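Local coordinates for synaptic vesicle membrane protein VAT-1 homolog-like (Homo sapiens, PDB 4A27), which probably acts as an oxidoreductase of the quinone oxidoreductase branch of the zinc-containing alcohol dehydrogenase family, at residues F66-G70 / A120-N126. Residue numbers count along the deposited sequence, not the author numbering.
Sequences FECSG and AAAFPMN
E67 lies across the turn that links helices 117-121 and 124-137, its carboxylate against P124 and M125; in this medium-chain dehydrogenase/reductase fold, strand 67-75 of the GroES-like domain packs here on the turn before helix 124-137. Strand 67-70 is extended, so E67 and S69 both direct CB toward 120-126 while C68 turns away; C68 and A121 set the register, CA to CA 4.9 Å. With chi1 and chi2 both t, E67 is long enough to reach the first turn of helix 124-137, where backbone NH groups lack partners within the helix: M125 N donates to E67 OE2 (2.9 Å, 158°). P124, which has no NH to satisfy, brings CD to 3.2 Å from the same OE2. The buried charge is balanced by K337, paired with OE1. Small residues permit the close approach further along: S69 CB meets A120 CB at 3.7 Å, and S69 OG bonds to F117 O. One water donates to E67 OE2, with 2.6 Å between OE2 and the water O, and accepts from N126 N, with 2.7 Å between N and that O.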
ATOM      1  N   PHE A  66      16.150  22.983   1.178  1.00 41.99           N
ATOM      2  CA  PHE A  66      16.442  21.548   1.319  1.00 36.90           C
ATOM      3  C   PHE A  66      17.050  20.879   0.079  1.00 36.62           C
ATOM      4  O   PHE A  66      17.386  19.695   0.114  1.00 39.51           O
ATOM      5  CB  PHE A  66      15.162  20.815   1.672  1.00 39.72           C
ATOM      6  CG  PHE A  66      14.587  21.247   2.974  1.00 45.60           C
ATOM      7  CD1 PHE A  66      15.157  20.838   4.172  1.00 47.78           C
ATOM      8  CD2 PHE A  66      13.515  22.098   3.018  1.00 53.44           C
ATOM      9  CE1 PHE A  66      14.651  21.262   5.382  1.00 52.42           C
ATOM     10  CE2 PHE A  66      12.998  22.514   4.223  1.00 57.64           C
ATOM     11  CZ  PHE A  66      13.576  22.095   5.409  1.00 51.83           C
ATOM     12  N   GLU A  67      17.159  21.620  -1.016  1.00 35.62           N
ATOM     13  CA  GLU A  67      17.418  21.005  -2.337  1.00 37.47           C
ATOM     14  C   GLU A  67      18.262  21.975  -3.099  1.00 37.12           C
ATOM     15  O   GLU A  67      17.918  23.135  -3.172  1.00 37.49           O
ATOM     16  CB  GLU A  67      16.074  20.802  -3.020  1.00 40.47           C
ATOM     17  CG  GLU A  67      16.056  20.373  -4.453  1.00 54.22           C
ATOM     18  CD  GLU A  67      14.610  20.253  -4.948  1.00 46.53           C
ATOM     19  OE1 GLU A  67      13.739  21.095  -4.582  1.00 42.85           O
ATOM     20  OE2 GLU A  67      14.360  19.283  -5.649  1.00 40.98           O
ATOM     21  N   CYS A  68      19.379  21.520  -3.654  1.00 36.37           N
ATOM     22  CA  CYS A  68      20.237  22.373  -4.410  1.00 35.85           C
ATOM     23  C   CYS A  68      20.995  21.566  -5.450  1.00 36.35           C
ATOM     24  O   CYS A  68      20.966  20.328  -5.449  1.00 38.65           O
ATOM     25  CB  CYS A  68      21.224  23.090  -3.477  1.00 46.44           C
ATOM     26  SG  CYS A  68      22.520  21.968  -2.792  1.00 48.36           S
ATOM     27  N   SER A  69      21.669  22.285  -6.351  1.00 39.45           N
ATOM     28  CA  SER A  69      22.622  21.656  -7.279  1.00 39.20           C
ATOM     29  C   SER A  69      23.843  22.561  -7.395  1.00 45.41           C
ATOM     30  O   SER A  69      23.779  23.768  -7.162  1.00 37.55           O
ATOM     31  CB  SER A  69      21.996  21.429  -8.660  1.00 38.30           C
ATOM     32  OG  SER A  69      21.670  22.678  -9.279  1.00 42.67           O
ATOM     33  N   GLY A  70      24.977  21.966  -7.729  1.00 42.16           N
ATOM     34  CA  GLY A  70      26.172  22.749  -7.943  1.00 43.75           C
ATOM     35  C   GLY A  70      27.404  21.874  -8.207  1.00 50.22           C
ATOM     36  O   GLY A  70      27.290  20.736  -8.680  1.00 46.74           O
ATOM     37  N   ALA A 120      18.511  20.320 -12.486  1.00 33.80           N
ATOM     38  CA  ALA A 120      18.968  19.441 -11.439  1.00 34.08           C
ATOM     39  C   ALA A 120      18.397  19.828 -10.070  1.00 37.08           C
ATOM     40  O   ALA A 120      18.067  18.947  -9.284  1.00 35.44           O
ATOM     41  CB  ALA A 120      20.559  19.388 -11.372  1.00 37.02           C
ATOM     42  N   ALA A 121      18.269  21.127  -9.811  1.00 34.36           N
ATOM     43  CA  ALA A 121      17.696  21.617  -8.546  1.00 35.29           C
ATOM     44  C   ALA A 121      16.211  21.431  -8.550  1.00 31.61           C
ATOM     45  O   ALA A 121      15.564  21.656  -7.549  1.00 38.20           O
ATOM     46  CB  ALA A 121      17.997  23.124  -8.345  1.00 30.18           C
ATOM     47  N   ALA A 122      15.661  21.189  -9.740  1.00 36.85           N
ATOM     48  CA  ALA A 122      14.248  20.903  -9.892  1.00 34.46           C
ATOM     49  C   ALA A 122      13.911  19.441  -9.775  1.00 33.76           C
ATOM     50  O   ALA A 122      12.734  19.081  -9.860  1.00 37.37           O
ATOM     51  CB  ALA A 122      13.799  21.390 -11.245  1.00 35.17           C
ATOM     52  N   PHE A 123      14.938  18.595  -9.738  1.00 36.40           N
ATOM     53  CA  PHE A 123      14.798  17.146  -9.950  1.00 36.12           C
ATOM     54  C   PHE A 123      14.452  16.325  -8.646  1.00 48.99           C
ATOM     55  O   PHE A 123      13.378  15.738  -8.566  1.00 37.30           O
ATOM     56  CB  PHE A 123      16.082  16.636 -10.585  1.00 42.26           C
ATOM     57  CG  PHE A 123      15.977  15.296 -11.194  1.00 43.69           C
ATOM     58  CD1 PHE A 123      15.385  15.139 -12.437  1.00 53.00           C
ATOM     59  CD2 PHE A 123      16.457  14.171 -10.538  1.00 51.53           C
ATOM     60  CE1 PHE A 123      15.287  13.879 -13.028  1.00 60.29           C
ATOM     61  CE2 PHE A 123      16.363  12.900 -11.134  1.00 62.26           C
ATOM     62  CZ  PHE A 123      15.781  12.769 -12.385  1.00 50.22           C
ATOM     63  N   PRO A 124      15.332  16.337  -7.617  1.00 46.82           N
ATOM     64  CA  PRO A 124      15.221  15.399  -6.480  1.00 51.21           C
ATOM     65  C   PRO A 124      13.944  15.417  -5.655  1.00 35.62           C
ATOM     66  O   PRO A 124      13.321  14.382  -5.496  1.00 40.54           O
ATOM     67  CB  PRO A 124      16.409  15.769  -5.560  1.00 47.82           C
ATOM     68  CG  PRO A 124      17.078  16.900  -6.174  1.00 44.52           C
ATOM     69  CD  PRO A 124      16.286  17.422  -7.313  1.00 45.60           C
ATOM     70  N   MET A 125      13.541  16.555  -5.110  1.00 39.07           N
ATOM     71  CA  MET A 125      12.342  16.557  -4.276  1.00 37.90           C
ATOM     72  C   MET A 125      11.139  16.033  -5.045  1.00 41.74           C
ATOM     73  O   MET A 125      10.486  15.078  -4.596  1.00 35.12           O
ATOM     74  CB  MET A 125      12.051  17.942  -3.706  1.00 37.02           C
ATOM     75  CG  MET A 125      12.993  18.366  -2.567  1.00 61.48           C
ATOM     76  SD  MET A 125      12.646  17.522  -0.999  1.00 53.33           S
ATOM     77  CE  MET A 125      11.333  18.620  -0.418  1.00 43.00           C
ATOM     78  N   ASN A 126      10.833  16.667  -6.184  1.00 36.36           N
ATOM     79  CA  ASN A 126       9.608  16.356  -6.897  1.00 31.84           C
ATOM     80  C   ASN A 126       9.614  14.943  -7.449  1.00 32.20           C
ATOM     81  O   ASN A 126       8.607  14.207  -7.296  1.00 34.26           O
ATOM     82  CB  ASN A 126       9.289  17.362  -7.997  1.00 30.64           C
ATOM     83  CG  ASN A 126       8.943  18.758  -7.464  1.00 37.44           C
ATOM     84  OD1 ASN A 126       8.660  18.937  -6.293  1.00 39.70           O
ATOM     85  ND2 ASN A 126       8.967  19.746  -8.340  1.00 36.05           N
TER
HETATM   86  O   HOH W   1      12.165  18.877  -7.021  1.00 30.46           O